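Cj0977 (Campylobacter jejuni, PDB 3BNV) is of unknown biochemical function but acts as a sigma28-regulated, nonflagellar virulence protein with a hot-dog fold. Local coordinates at residues N45-I50 with A78-N83. Sequence-based numbering, arbitrary orientation.
Sequences NYAKSI and AQASIN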
loop_
_atom_site.group_PDB
_atom_site.type_symbol
_atom_site.label_atom_id
_atom_site.label_comp_id
_atom_site.label_asym_id
_atom_site.label_seq_id
_atom_site.Cartn_x
_atom_site.Cartn_y
_atom_site.Cartn_z
ATOM N N ASN A 45 -21.957 2.902 3.416
ATOM C CA ASN A 45 -20.978 2.792 4.501
ATOM C C ASN A 45 -20.326 1.433 4.592
ATOM O O ASN A 45 -19.798 1.062 5.644
ATOM C CB ASN A 45 -21.608 3.121 5.860
ATOM C CG ASN A 45 -21.709 4.628 6.113
ATOM O OD1 ASN A 45 -20.934 5.419 5.564
ATOM N ND2 ASN A 45 -22.664 5.024 6.941
ATOM N N TYR A 46 -20.355 0.680 3.501
ATOM C CA TYR A 46 -19.939 -0.708 3.563
ATOM C C TYR A 46 -19.374 -1.199 2.231
ATOM O O TYR A 46 -19.883 -0.853 1.159
ATOM C CB TYR A 46 -21.115 -1.588 3.991
ATOM C CG TYR A 46 -20.792 -3.061 3.884
ATOM C CD1 TYR A 46 -21.142 -3.799 2.750
ATOM C CD2 TYR A 46 -20.099 -3.702 4.897
ATOM C CE1 TYR A 46 -20.836 -5.135 2.656
ATOM C CE2 TYR A 46 -19.775 -5.026 4.806
ATOM C CZ TYR A 46 -20.142 -5.748 3.692
ATOM O OH TYR A 46 -19.797 -7.088 3.636
ATOM N N ALA A 47 -18.328 -2.019 2.305
ATOM C CA ALA A 47 -17.801 -2.685 1.115
ATOM C C ALA A 47 -17.048 -3.970 1.452
ATOM O O ALA A 47 -16.449 -4.102 2.524
ATOM C CB ALA A 47 -16.915 -1.749 0.329
ATOM N N LYS A 48 -17.080 -4.918 0.526
ATOM C CA LYS A 48 -16.385 -6.196 0.698
ATOM C C LYS A 48 -15.497 -6.451 -0.515
ATOM O O LYS A 48 -15.918 -6.225 -1.648
ATOM C CB LYS A 48 -17.403 -7.320 0.828
ATOM C CG LYS A 48 -16.945 -8.505 1.665
ATOM C CD LYS A 48 -18.002 -9.635 1.687
ATOM C CE LYS A 48 -17.653 -10.740 2.720
ATOM N NZ LYS A 48 -18.859 -11.506 3.265
ATOM N N SER A 49 -14.264 -6.888 -0.303
ATOM C CA SER A 49 -13.389 -7.135 -1.458
ATOM C C SER A 49 -12.569 -8.395 -1.318
ATOM O O SER A 49 -12.515 -8.997 -0.252
ATOM C CB SER A 49 -12.494 -5.928 -1.744
ATOM O OG SER A 49 -11.386 -5.884 -0.874
ATOM N N ILE A 50 -11.961 -8.826 -2.404
ATOM C CA ILE A 50 -11.064 -9.949 -2.293
ATOM C C ILE A 50 -9.791 -9.688 -3.062
ATOM O O ILE A 50 -9.819 -9.081 -4.116
ATOM C CB ILE A 50 -11.710 -11.331 -2.653
ATOM C CG1 ILE A 50 -11.650 -11.577 -4.132
ATOM C CG2 ILE A 50 -13.107 -11.533 -2.049
ATOM C CD1 ILE A 50 -10.424 -12.378 -4.457
ATOM N N ALA A 78 -11.654 0.446 1.523
ATOM C CA ALA A 78 -12.048 1.615 2.325
ATOM C C ALA A 78 -12.714 2.673 1.462
ATOM O O ALA A 78 -13.777 3.194 1.798
ATOM C CB ALA A 78 -10.855 2.242 3.021
ATOM N N GLN A 79 -12.081 3.024 0.350
ATOM C CA GLN A 79 -12.687 4.013 -0.514
ATOM C C GLN A 79 -13.986 3.509 -1.096
ATOM O O GLN A 79 -14.916 4.271 -1.245
ATOM C CB GLN A 79 -11.744 4.450 -1.620
ATOM C CG GLN A 79 -10.498 5.159 -1.122
ATOM C CD GLN A 79 -9.869 5.983 -2.205
ATOM O OE1 GLN A 79 -10.430 6.988 -2.617
ATOM N NE2 GLN A 79 -8.719 5.561 -2.697
ATOM N N ALA A 80 -14.087 2.217 -1.396
ATOM C CA ALA A 80 -15.341 1.714 -1.939
ATOM C C ALA A 80 -16.492 1.819 -0.938
ATOM O O ALA A 80 -17.645 1.934 -1.333
ATOM C CB ALA A 80 -15.184 0.328 -2.404
ATOM N N SER A 81 -16.177 1.793 0.350
ATOM C CA SER A 81 -17.197 1.874 1.391
ATOM C C SER A 81 -17.852 3.243 1.449
ATOM O O SER A 81 -18.938 3.378 1.970
ATOM C CB SER A 81 -16.598 1.563 2.759
ATOM O OG SER A 81 -15.772 2.626 3.189
ATOM N N ILE A 82 -17.163 4.262 0.947
ATOM C CA ILE A 82 -17.697 5.614 0.877
ATOM C C ILE A 82 -18.247 5.887 -0.515
ATOM O O ILE A 82 -19.251 6.555 -0.675
ATOM C CB ILE A 82 -16.576 6.631 1.122
ATOM C CG1 ILE A 82 -15.987 6.389 2.505
ATOM C CG2 ILE A 82 -17.103 8.083 0.949
ATOM C CD1 ILE A 82 -17.061 6.091 3.529
ATOM N N ASN A 83 -17.556 5.379 -1.529
ATOM C CA ASN A 83 -18.011 5.453 -2.918
ATOM C C ASN A 83 -18.305 6.854 -3.453
ATOM O O ASN A 83 -19.340 7.091 -4.067
ATOM C CB ASN A 83 -19.244 4.576 -3.165
ATOM C CG ASN A 83 -19.440 4.278 -4.641
ATOM O OD1 ASN A 83 -18.493 4.354 -5.415
ATOM N ND2 ASN A 83 -20.648 3.931 -5.030
HETATM O O HOH W 1 -21.514 5.404 2.292
#
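Ala47 sets its methyl against the last turn of helix 67-82, where small residues let a strand and a helix come close: the short axes of 46-50 and 78-82 approach to 6.2 Å. Its CB lies 3.8 Å from Ala80 CB and reaches the backbone between that residue and the next, 3.6 Å from Ser81 N. Beside it, Ser81 CB rests on the main chain of Tyr46, 3.9 Å from Tyr46 N. The tyrosine ring is on the other side of the strand, where it meets His111.

This is the central theme of the hot-dog fold, a long helix wrapped by a curved antiparallel sheet; here segments 46-50 and 78-82 run at 141° to each other, closer to antiparallel than parallel. Ile39, on the adjacent strand 38-43, touches Ala80, and Val123, on strand 120-129 two strands away in the other direction, touches Ser81.

The Ser81 hydroxyl turns back into its own helix, with OG between the backbone N and carbonyl carbon (chi1 72°), and donates to Ala78 O. At the helix end a water accepts from Asn45 N at 2.8 Å and donates to Ser81 O at 3.3 Å, joining the residue just before the strand to the last turn of the helix. The same water bonds weakly to Asn45 OD1, which also takes a hydrogen bond from Arg121.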